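Local atomic coordinates of BtGH115A (Bacteroides thetaiotaomicron, PDB entry 5BY3), a protein that removes 4-O-methyl-glucuronic acid from decorated arabinogalactans, acting as an alpha-glucuronidase of glycoside hydrolase family 115. Residues N388-H393 against K428-N433; I342-V347 against M364-N369; R163-N168 against N209-A214; L127-W132 against L203-A208. One frame throughout, in Å; residues are numbered along the deposited sequence.

Contact 1. Residues N388-H393 against K428-N433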
# COMPACT_ATOMS: atom_id res chain seq x y z
N ASN A 388 18.19 1.36 3.34
CA ASN A 388 17.28 0.24 3.16
C ASN A 388 15.90 0.67 2.72
O ASN A 388 15.33 1.61 3.28
CB ASN A 388 17.21 -0.61 4.42
CG ASN A 388 18.54 -1.28 4.75
OD1 ASN A 388 18.75 -2.44 4.40
ND2 ASN A 388 19.45 -0.55 5.40
N GLY A 389 15.37 -0.04 1.72
CA GLY A 389 14.02 0.18 1.21
C GLY A 389 13.03 -0.93 1.53
O GLY A 389 13.38 -1.96 2.13
N VAL A 390 11.77 -0.71 1.13
CA VAL A 390 10.70 -1.72 1.24
C VAL A 390 9.71 -1.62 0.07
O VAL A 390 9.34 -0.51 -0.36
CB VAL A 390 9.99 -1.73 2.63
CG1 VAL A 390 9.14 -0.48 2.88
CG2 VAL A 390 9.18 -3.00 2.84
N TYR A 391 9.36 -2.81 -0.44
CA TYR A 391 8.37 -3.03 -1.44
C TYR A 391 7.23 -3.72 -0.71
O TYR A 391 7.39 -4.85 -0.23
CB TYR A 391 8.93 -3.92 -2.55
CG TYR A 391 7.92 -4.46 -3.56
CD1 TYR A 391 6.88 -3.63 -4.09
CD2 TYR A 391 8.01 -5.77 -4.01
CE1 TYR A 391 5.96 -4.14 -5.03
CE2 TYR A 391 7.09 -6.28 -4.95
CZ TYR A 391 6.07 -5.48 -5.45
OH TYR A 391 5.17 -6.02 -6.36
N TYR A 392 6.09 -3.00 -0.62
CA TYR A 392 4.89 -3.38 0.15
C TYR A 392 3.69 -3.58 -0.78
O TYR A 392 3.60 -2.91 -1.82
CB TYR A 392 4.57 -2.29 1.16
CG TYR A 392 3.71 -2.71 2.36
CD1 TYR A 392 4.28 -3.26 3.50
CD2 TYR A 392 2.32 -2.51 2.36
CE1 TYR A 392 3.50 -3.62 4.60
CE2 TYR A 392 1.54 -2.86 3.45
CZ TYR A 392 2.14 -3.41 4.56
OH TYR A 392 1.39 -3.76 5.65
N HIS A 393 2.78 -4.48 -0.40
CA HIS A 393 1.60 -4.81 -1.21
C HIS A 393 0.30 -4.38 -0.55
O HIS A 393 0.04 -4.77 0.58
CB HIS A 393 1.51 -6.32 -1.47
CG HIS A 393 2.45 -6.83 -2.51
ND1 HIS A 393 3.79 -7.07 -2.24
CD2 HIS A 393 2.26 -7.16 -3.80
CE1 HIS A 393 4.37 -7.53 -3.34
NE2 HIS A 393 3.46 -7.60 -4.30
N LYS A 428 15.08 4.70 3.12
CA LYS A 428 15.57 5.24 1.88
C LYS A 428 14.46 5.25 0.80
O LYS A 428 14.30 6.23 0.06
CB LYS A 428 16.82 4.43 1.44
CG LYS A 428 17.55 4.94 0.22
CD LYS A 428 18.36 6.20 0.49
CE LYS A 428 19.27 6.43 -0.72
NZ LYS A 428 20.48 7.23 -0.37
N MSE A 429 13.70 4.16 0.74
CA MSE A 429 12.89 3.88 -0.42
C MSE A 429 11.71 3.03 -0.05
O MSE A 429 11.86 1.90 0.44
CB MSE A 429 13.78 3.17 -1.43
CG MSE A 429 13.41 3.36 -2.89
SE MSE A 429 14.66 2.46 -4.13
CE MSE A 429 16.22 3.64 -3.78
N TRP A 430 10.51 3.59 -0.28
CA TRP A 430 9.24 2.88 -0.07
C TRP A 430 8.47 2.83 -1.38
O TRP A 430 8.30 3.84 -2.09
CB TRP A 430 8.41 3.62 0.94
CG TRP A 430 8.82 3.54 2.38
CD1 TRP A 430 9.98 3.03 2.91
CD2 TRP A 430 8.05 4.02 3.48
NE1 TRP A 430 9.96 3.14 4.28
CE2 TRP A 430 8.79 3.74 4.66
CE3 TRP A 430 6.79 4.63 3.59
CZ2 TRP A 430 8.33 4.07 5.93
CZ3 TRP A 430 6.32 4.96 4.85
CH2 TRP A 430 7.09 4.68 6.01
N ILE A 431 8.00 1.64 -1.70
CA ILE A 431 7.33 1.38 -2.95
C ILE A 431 6.14 0.50 -2.68
O ILE A 431 6.26 -0.64 -2.12
CB ILE A 431 8.24 0.67 -3.99
CG1 ILE A 431 9.46 1.52 -4.39
CG2 ILE A 431 7.39 0.27 -5.21
CD1 ILE A 431 9.21 2.80 -5.19
N LEU A 432 4.99 1.04 -3.11
CA LEU A 432 3.70 0.39 -2.89
C LEU A 432 3.15 -0.28 -4.15
O LEU A 432 2.96 0.37 -5.19
CB LEU A 432 2.72 1.43 -2.36
CG LEU A 432 1.31 1.06 -1.89
CD1 LEU A 432 1.30 0.01 -0.80
CD2 LEU A 432 0.67 2.34 -1.42
N ASN A 433 2.86 -1.58 -4.06
CA ASN A 433 2.08 -2.22 -5.11
C ASN A 433 0.62 -1.85 -4.97
O ASN A 433 -0.01 -2.16 -3.93
CB ASN A 433 2.21 -3.73 -5.02
CG ASN A 433 1.60 -4.43 -6.23
OD1 ASN A 433 0.65 -3.94 -6.82
ND2 ASN A 433 2.18 -5.54 -6.61
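Asn433 turns its amide nitrogen to the tip of Tyr391: ND2 donates to OH at 3.0 Å in a bond bent to 137° at the hydrogen, the hydroxyl standing somewhat out of the amide plane. In Asn433 CG is anti to the backbone N (chi1 -170°), as it is in Tyr391, and the two side chains run side by side with ring and amide planes only 15° apart. The other amide atom, OD1, takes the backbone N of Gly435, while CB makes an off-centre CH-pi contact 4.1 Å from the centroid of the His393 ring. A leucine in place of Tyr391 would probably leave Asn433 ND2 without its hydroxyl acceptor and the amide less firmly held in rotation.

Ile431 is tied in through its backbone: its N donates to Val390 O at 2.9 Å and its O accepts from Tyr392 N at 2.8 Å. On the face it shares with Tyr391 and Asn433, Ile431 CG2 touches Tyr391 CD1 at 4.1 Å. Val390 points to the other face, where CG1 sits over the indole of Trp430, 3.6 Å from CD1; Met418 of helix 411-423 packs on both. Strand 388-393, helix 411-423 and strand 429-433 form a beta-alpha-beta unit, the seventh and eighth parallel strands of a TIM barrel.

Contact 2. Residues I342-V347 against M364-N369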
# COMPACT_ATOMS: atom_id res chain seq x y z
N ILE A 342 16.64 -5.85 -5.03
CA ILE A 342 15.35 -6.26 -4.44
C ILE A 342 15.28 -7.77 -4.28
O ILE A 342 14.94 -8.46 -5.24
CB ILE A 342 14.13 -5.76 -5.26
CG1 ILE A 342 14.32 -4.30 -5.65
CG2 ILE A 342 12.82 -5.90 -4.44
CD1 ILE A 342 13.48 -3.88 -6.81
N PRO A 343 15.62 -8.28 -3.08
CA PRO A 343 15.50 -9.73 -2.78
C PRO A 343 14.05 -10.14 -2.36
O PRO A 343 13.71 -10.30 -1.18
CB PRO A 343 16.55 -9.96 -1.69
CG PRO A 343 16.68 -8.64 -1.00
CD PRO A 343 16.19 -7.55 -1.93
N TYR A 344 13.21 -10.25 -3.38
CA TYR A 344 11.81 -10.64 -3.30
C TYR A 344 11.74 -12.15 -3.58
O TYR A 344 12.54 -12.68 -4.37
CB TYR A 344 11.05 -9.85 -4.37
CG TYR A 344 9.60 -10.16 -4.55
CD1 TYR A 344 8.67 -9.97 -3.52
CD2 TYR A 344 9.14 -10.65 -5.76
CE1 TYR A 344 7.32 -10.25 -3.70
CE2 TYR A 344 7.79 -10.93 -5.98
CZ TYR A 344 6.87 -10.74 -4.95
OH TYR A 344 5.53 -11.03 -5.19
N LYS A 345 10.76 -12.82 -2.95
CA LYS A 345 10.55 -14.28 -3.07
C LYS A 345 11.88 -15.04 -2.88
O LYS A 345 12.52 -14.83 -1.84
CB LYS A 345 9.76 -14.64 -4.36
CG LYS A 345 8.28 -14.20 -4.35
CD LYS A 345 7.50 -14.88 -5.48
CE LYS A 345 5.99 -14.88 -5.26
NZ LYS A 345 5.22 -13.91 -6.11
N GLU A 346 12.35 -15.83 -3.86
CA GLU A 346 13.50 -16.77 -3.68
C GLU A 346 14.87 -16.05 -3.63
O GLU A 346 15.88 -16.67 -3.25
CB GLU A 346 13.53 -17.86 -4.77
CG GLU A 346 14.21 -17.45 -6.10
CD GLU A 346 13.46 -16.34 -6.87
OE1 GLU A 346 12.21 -16.27 -6.80
OE2 GLU A 346 14.11 -15.54 -7.59
N VAL A 347 14.89 -14.78 -4.05
CA VAL A 347 16.12 -13.99 -4.05
C VAL A 347 16.57 -13.58 -2.63
O VAL A 347 17.77 -13.40 -2.39
CB VAL A 347 16.19 -12.91 -5.19
CG1 VAL A 347 14.86 -12.25 -5.50
CG2 VAL A 347 17.27 -11.85 -4.97
N MSE A 364 16.46 -3.54 -0.94
CA MSE A 364 15.00 -3.41 -0.80
C MSE A 364 14.30 -4.63 -0.24
O MSE A 364 14.05 -5.62 -0.93
CB MSE A 364 14.33 -2.90 -2.07
CG MSE A 364 13.02 -2.23 -1.67
SE MSE A 364 12.06 -1.88 -3.33
CE MSE A 364 12.31 0.03 -3.03
N TRP A 365 13.90 -4.53 1.02
CA TRP A 365 13.17 -5.62 1.64
C TRP A 365 11.72 -5.70 1.13
O TRP A 365 11.18 -4.73 0.58
CB TRP A 365 13.29 -5.51 3.16
CG TRP A 365 14.73 -5.26 3.53
CD1 TRP A 365 15.26 -4.13 4.11
CD2 TRP A 365 15.85 -6.13 3.27
NE1 TRP A 365 16.62 -4.26 4.27
CE2 TRP A 365 17.01 -5.47 3.76
CE3 TRP A 365 15.97 -7.40 2.69
CZ2 TRP A 365 18.28 -6.06 3.68
CZ3 TRP A 365 17.24 -7.98 2.62
CH2 TRP A 365 18.37 -7.31 3.10
N CYS A 366 11.13 -6.88 1.30
CA CYS A 366 9.82 -7.15 0.75
C CYS A 366 8.84 -7.64 1.80
O CYS A 366 9.25 -8.32 2.73
CB CYS A 366 9.94 -8.18 -0.35
SG CYS A 366 10.77 -7.43 -1.74
N ASP A 367 7.56 -7.29 1.65
CA ASP A 367 6.53 -7.90 2.49
C ASP A 367 6.18 -9.25 1.86
O ASP A 367 6.70 -9.56 0.81
CB ASP A 367 5.32 -6.97 2.61
CG ASP A 367 4.41 -6.98 1.36
OD1 ASP A 367 4.67 -7.67 0.33
OD2 ASP A 367 3.39 -6.28 1.43
N ASP A 368 5.30 -10.05 2.49
CA ASP A 368 5.00 -11.40 2.03
C ASP A 368 3.76 -11.40 1.11
O ASP A 368 3.06 -12.40 0.99
CB ASP A 368 4.79 -12.31 3.24
CG ASP A 368 3.56 -11.90 4.12
OD1 ASP A 368 2.93 -10.83 3.90
OD2 ASP A 368 3.21 -12.68 5.03
N ASN A 369 3.50 -10.24 0.52
CA ASN A 369 2.39 -10.00 -0.37
C ASN A 369 1.07 -9.75 0.35
O ASN A 369 0.10 -9.36 -0.30
CB ASN A 369 2.23 -11.13 -1.42
CG ASN A 369 3.56 -11.55 -2.05
OD1 ASN A 369 3.93 -12.74 -2.01
ND2 ASN A 369 4.28 -10.59 -2.62
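Cys366 supplies much of the apolar contact, its SG touching both Ile342 CG2 at 3.7 Å and Tyr344 CB at 3.6 Å. The sulfur also meets the Tyr344 ring obliquely, a sulfur-aromatic contact of 5.0 Å to the centroid. Ile342 CG1 lies alongside Met364, 3.8 Å from its CB, and Pro343 CG touches Trp365 CZ3 at 3.7 Å.

The setting is the TIM barrel: the loop that leaves the fifth strand, 339-341, packs against the C-terminal end of the sixth, 362-366. An inverse gamma turn centred on Pro343 and a type II' turn from Tyr344 to Val347 bend this loop.

Polar contacts gather at the tyrosine tip. Tyr344 CG is anti to the backbone N (chi1 175°), carrying OH to Asn369, whose ND2 gives it a weak hydrogen bond of 2.9 Å from the ring edge, the amide plane nearly perpendicular to the ring. Lys345 NZ, also bound to Tyr396 OH, donates to the same hydroxyl at 3.0 Å. A phenylalanine here would probably leave Asn369 ND2 without this acceptor and Lys345 with a weaker anchor. Asn369 is positioned in turn by an Asx turn, its backbone N donating to Asp367 OD1 at 2.8 Å.

Contact 3. Residues R163-N168 against N209-A214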
# COMPACT_ATOMS: atom_id res chain seq x y z
N ARG A 163 9.75 7.56 -2.75
CA ARG A 163 8.44 6.99 -2.44
C ARG A 163 7.60 6.95 -3.68
O ARG A 163 7.57 7.87 -4.49
CB ARG A 163 7.78 7.70 -1.26
CG ARG A 163 7.84 9.18 -1.38
CD ARG A 163 8.24 10.01 -0.15
NE ARG A 163 8.15 11.35 -0.75
CZ ARG A 163 9.17 12.00 -1.33
NH1 ARG A 163 10.42 11.53 -1.27
NH2 ARG A 163 8.93 13.17 -1.92
N GLY A 164 6.93 5.85 -3.85
CA GLY A 164 6.30 5.69 -5.12
C GLY A 164 5.39 4.52 -5.14
O GLY A 164 5.22 3.83 -4.12
N ILE A 165 4.83 4.31 -6.32
CA ILE A 165 3.89 3.25 -6.55
C ILE A 165 4.33 2.39 -7.71
O ILE A 165 5.08 2.82 -8.58
CB ILE A 165 2.46 3.82 -6.83
CG1 ILE A 165 2.37 4.45 -8.25
CG2 ILE A 165 2.01 4.75 -5.69
CD1 ILE A 165 0.97 4.84 -8.69
N PHE A 166 3.79 1.18 -7.73
CA PHE A 166 3.94 0.23 -8.79
C PHE A 166 2.54 -0.14 -9.37
O PHE A 166 1.78 -0.82 -8.71
CB PHE A 166 4.71 -0.99 -8.18
CG PHE A 166 4.86 -2.19 -9.11
CD1 PHE A 166 4.89 -2.05 -10.51
CD2 PHE A 166 4.99 -3.48 -8.57
CE1 PHE A 166 5.02 -3.16 -11.35
CE2 PHE A 166 5.13 -4.59 -9.39
CZ PHE A 166 5.18 -4.42 -10.79
N ILE A 167 2.19 0.30 -10.60
CA ILE A 167 0.99 -0.22 -11.24
C ILE A 167 1.30 -1.67 -11.68
O ILE A 167 2.24 -1.88 -12.44
CB ILE A 167 0.47 0.62 -12.43
CG1 ILE A 167 -0.24 1.90 -12.02
CG2 ILE A 167 -0.63 -0.13 -13.18
CD1 ILE A 167 0.55 2.84 -11.17
N ASN A 168 0.51 -2.62 -11.18
CA ASN A 168 0.70 -4.08 -11.36
C ASN A 168 -0.64 -4.76 -11.39
O ASN A 168 -1.61 -4.20 -10.92
CB ASN A 168 1.48 -4.64 -10.16
CG ASN A 168 2.11 -6.01 -10.42
OD1 ASN A 168 2.54 -6.31 -11.54
ND2 ASN A 168 2.23 -6.80 -9.38
N ASN A 209 7.73 10.54 -5.59
CA ASN A 209 8.71 10.94 -6.62
C ASN A 209 9.10 9.84 -7.59
O ASN A 209 9.79 10.13 -8.58
CB ASN A 209 9.96 11.60 -6.00
CG ASN A 209 10.64 10.73 -4.96
OD1 ASN A 209 10.38 9.52 -4.86
ND2 ASN A 209 11.52 11.36 -4.17
N THR A 210 8.62 8.62 -7.33
CA THR A 210 9.08 7.41 -8.00
C THR A 210 7.90 6.61 -8.63
O THR A 210 6.80 6.65 -8.13
CB THR A 210 9.86 6.54 -6.99
OG1 THR A 210 10.92 7.33 -6.40
CG2 THR A 210 10.43 5.31 -7.61
N TYR A 211 8.15 5.89 -9.72
CA TYR A 211 7.12 5.11 -10.40
C TYR A 211 7.72 3.83 -10.94
O TYR A 211 8.79 3.87 -11.53
CB TYR A 211 6.53 5.92 -11.56
CG TYR A 211 5.44 5.26 -12.40
CD1 TYR A 211 4.40 4.55 -11.82
CD2 TYR A 211 5.43 5.41 -13.80
CE1 TYR A 211 3.42 3.96 -12.60
CE2 TYR A 211 4.45 4.86 -14.57
CZ TYR A 211 3.44 4.12 -13.98
OH TYR A 211 2.44 3.54 -14.77
N TRP A 212 7.04 2.71 -10.71
CA TRP A 212 7.33 1.47 -11.42
C TRP A 212 6.16 1.27 -12.37
O TRP A 212 5.07 0.98 -11.93
CB TRP A 212 7.44 0.28 -10.46
CG TRP A 212 8.62 0.27 -9.52
CD1 TRP A 212 9.59 1.25 -9.34
CD2 TRP A 212 8.94 -0.76 -8.58
NE1 TRP A 212 10.50 0.86 -8.37
CE2 TRP A 212 10.11 -0.36 -7.88
CE3 TRP A 212 8.36 -2.01 -8.27
CZ2 TRP A 212 10.70 -1.16 -6.91
CZ3 TRP A 212 8.94 -2.79 -7.31
CH2 TRP A 212 10.09 -2.38 -6.64
N PRO A 213 6.38 1.46 -13.68
CA PRO A 213 5.28 1.43 -14.66
C PRO A 213 4.67 0.04 -14.78
O PRO A 213 5.31 -0.90 -14.34
CB PRO A 213 5.99 1.79 -15.96
CG PRO A 213 7.39 1.28 -15.78
CD PRO A 213 7.71 1.54 -14.34
N ALA A 214 3.46 -0.08 -15.35
CA ALA A 214 2.83 -1.40 -15.69
C ALA A 214 3.74 -2.17 -16.59
O ALA A 214 4.41 -1.58 -17.44
CB ALA A 214 1.50 -1.21 -16.41
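Asn209 holds its amide against Arg163 by an uncommon turn of its side chain: CG sits between the backbone N and the carbonyl carbon (chi1 56°), which brings OD1 to Arg163 N at 2.9 Å. Thr210 OG1 donates to the same oxygen at 2.7 Å, and the two donors arrive from opposite faces of the amide, so OD1 is gripped from both sides. Arg163 takes the corresponding first torsion and bends again at chi2, bringing one face of its guanidinium to the Asn209 amide. NH1 and ND2 are both donors and do not bond each other; Arg163 NH1 goes to Gln94 OE1 and Val160 O, Asn209 ND2 to Glu161 O.

Strands 163-166 and 210-212 are the first two parallel strands of the TIM barrel, joined by a crossover that includes helix 193-205. Trp212 N donates to Ile165 O at 2.9 Å, and a CB on Gly164 would run into Thr210 O. Ile165 and Tyr211 face that helix, meeting Leu203 and Ile199 respectively.

On the opposite face, Trp212 has CG anti to the carbonyl carbon (chi1 -68°) and Phe166 has CG anti to the backbone N. The indole edge therefore comes to the face of the phenyl ring, CE3 lying 3.6 Å from Phe166 CG. In this edge-to-face pair the planes stand at 60°. Back on the face of Ile165 and Tyr211, Ile167 is bent at chi2, and its CD1 meets the edge of the Tyr211 ring at CE1, 3.4 Å away.

Contact 4. Residues L127-W132 against L203-A208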
# COMPACT_ATOMS: atom_id res chain seq x y z
N LEU A 127 -5.41 25.48 -0.48
CA LEU A 127 -6.59 25.93 -1.13
C LEU A 127 -7.71 24.87 -1.01
O LEU A 127 -8.83 25.09 -1.49
CB LEU A 127 -6.28 26.25 -2.58
CG LEU A 127 -5.32 27.41 -2.79
CD1 LEU A 127 -5.02 27.45 -4.26
CD2 LEU A 127 -5.93 28.74 -2.37
N GLY A 128 -7.40 23.75 -0.37
CA GLY A 128 -8.40 22.74 -0.14
C GLY A 128 -8.59 21.80 -1.31
O GLY A 128 -9.66 21.20 -1.44
N VAL A 129 -7.55 21.64 -2.13
CA VAL A 129 -7.58 20.71 -3.27
C VAL A 129 -7.02 19.33 -2.88
O VAL A 129 -5.84 19.20 -2.55
CB VAL A 129 -6.86 21.28 -4.52
CG1 VAL A 129 -7.03 20.39 -5.74
CG2 VAL A 129 -7.34 22.70 -4.82
N SER A 130 -7.88 18.31 -2.89
CA SER A 130 -7.50 16.92 -2.62
C SER A 130 -6.58 16.36 -3.72
O SER A 130 -6.76 16.70 -4.91
CB SER A 130 -8.79 16.07 -2.51
OG SER A 130 -8.59 14.69 -2.80
N PRO A 131 -5.61 15.50 -3.35
CA PRO A 131 -4.94 14.62 -4.34
C PRO A 131 -5.88 13.90 -5.32
O PRO A 131 -5.48 13.63 -6.46
CB PRO A 131 -4.24 13.57 -3.45
CG PRO A 131 -3.87 14.35 -2.23
CD PRO A 131 -4.96 15.39 -2.02
N TRP A 132 -7.10 13.60 -4.89
CA TRP A 132 -8.05 12.84 -5.68
C TRP A 132 -9.13 13.70 -6.38
O TRP A 132 -10.14 13.17 -6.89
CB TRP A 132 -8.68 11.80 -4.78
CG TRP A 132 -7.67 11.06 -3.99
CD1 TRP A 132 -7.24 11.34 -2.75
CD2 TRP A 132 -6.93 9.93 -4.43
NE1 TRP A 132 -6.27 10.44 -2.36
CE2 TRP A 132 -6.06 9.57 -3.39
CE3 TRP A 132 -6.91 9.19 -5.62
CZ2 TRP A 132 -5.20 8.49 -3.47
CZ3 TRP A 132 -6.06 8.11 -5.71
CH2 TRP A 132 -5.21 7.76 -4.64
N LEU A 203 0.91 11.53 -8.35
CA LEU A 203 2.11 11.31 -7.53
C LEU A 203 2.65 12.60 -6.99
O LEU A 203 2.99 12.69 -5.83
CB LEU A 203 3.19 10.56 -8.29
CG LEU A 203 2.85 9.13 -8.74
CD1 LEU A 203 3.98 8.59 -9.59
CD2 LEU A 203 2.53 8.20 -7.58
N LEU A 204 2.67 13.63 -7.83
CA LEU A 204 3.03 14.98 -7.40
C LEU A 204 2.17 15.44 -6.23
O LEU A 204 2.69 15.86 -5.17
CB LEU A 204 2.94 15.96 -8.57
CG LEU A 204 3.97 15.90 -9.72
CD1 LEU A 204 4.00 17.17 -10.57
CD2 LEU A 204 5.38 15.58 -9.25
N ARG A 205 0.86 15.31 -6.39
CA ARG A 205 -0.07 15.76 -5.35
C ARG A 205 0.06 14.93 -4.07
O ARG A 205 -0.28 15.41 -2.99
CB ARG A 205 -1.50 15.68 -5.84
CG ARG A 205 -1.89 16.72 -6.85
CD ARG A 205 -3.41 16.60 -7.05
NE ARG A 205 -3.98 17.42 -8.14
CZ ARG A 205 -4.00 18.75 -8.15
NH1 ARG A 205 -3.45 19.45 -7.16
NH2 ARG A 205 -4.55 19.39 -9.18
N LEU A 206 0.52 13.68 -4.21
CA LEU A 206 0.80 12.82 -3.08
C LEU A 206 2.23 12.97 -2.50
O LEU A 206 2.59 12.32 -1.50
CB LEU A 206 0.51 11.35 -3.44
CG LEU A 206 -0.93 10.91 -3.65
CD1 LEU A 206 -0.96 9.54 -4.30
CD2 LEU A 206 -1.71 10.92 -2.35
N ARG A 207 3.01 13.86 -3.13
CA ARG A 207 4.46 14.11 -2.87
C ARG A 207 5.35 12.89 -3.08
O ARG A 207 6.35 12.74 -2.41
CB ARG A 207 4.75 14.71 -1.47
CG ARG A 207 3.92 15.91 -1.03
CD ARG A 207 2.87 15.42 -0.05
NE ARG A 207 2.48 16.48 0.86
CZ ARG A 207 1.88 16.32 2.03
NH1 ARG A 207 1.56 15.11 2.53
NH2 ARG A 207 1.62 17.41 2.72
N ALA A 208 4.94 12.01 -3.97
CA ALA A 208 5.69 10.82 -4.31
C ALA A 208 6.61 11.25 -5.44
O ALA A 208 6.32 12.24 -6.16
CB ALA A 208 4.74 9.71 -4.76
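Val129 lies against the guanidinium of Arg205, its CG1 over one face, off toward the rim and 4.0 Å from NH1. CG1 is anti to the backbone N (chi1 -174°), and the Arg205 chain, extended from CG to NE, brings its flat head out to meet it. The residue before the valine, Gly128, ends helix 113-126 in a Schellman motif, just as Arg207 closes helix 193-205 on the other side.

Ser130 brings its carbonyl O to 4.0 Å from Arg205 CD but turns its side chain elsewhere: OG accepts from Trp132 N at 2.8 Å, an ST turn, and also bonds Glu473. That turn shapes the backbone around Pro131, which lies on the end of the helix. Pro131 O and CA are both close to Arg205 CD, the oxygen at 3.7 Å, while its ring reaches Leu206, CB standing 3.8 Å from CD2. Pro131 CG also rests on the carbonyl of Arg205, at 3.8 Å from O.

Trp132 completes the row, its CZ2 reaching Leu206 CD2 at 4.4 Å; its NE1 is bonded to Glu445 of helix 441-452. The contact thus packs the loop after helix 113-126 against the C-terminal end of a TIM-barrel helix.

Every touch across the two segments is van der Waals packing, even though an arginine lies at its centre. The charge of this buried guanidinium is instead met by Asp50 at NH1 and Glu133 at NH2, which would probably hold its head in place against the valine methyl.

Contacts 1, 2 and 3 follow one barrel sheet round. Contact 1 is about 10 Å, centre to centre, from both contact 2 and contact 3: strand 388-393 neighbours 362-366, with His393 N bonded to Asp367 OD2 at 2.6 Å, and strand 429-433 neighbours 162-166, with Leu432 N bonded to Gly164 O at 3.0 Å. Trp212 of contact 3 also reaches contact 2, its CH2 lying 3.7 Å from Ile342 CD1. Contact 4 lies outside the sheet, about 16 Å from contact 3, centre to centre; the two interleave along the chain, segment 203-208 running straight on into 209-214. The nickel ion, at Leu404 and Asp436, is about 8 Å from the Asn433 side chain and about 9 Å from that of Ile167.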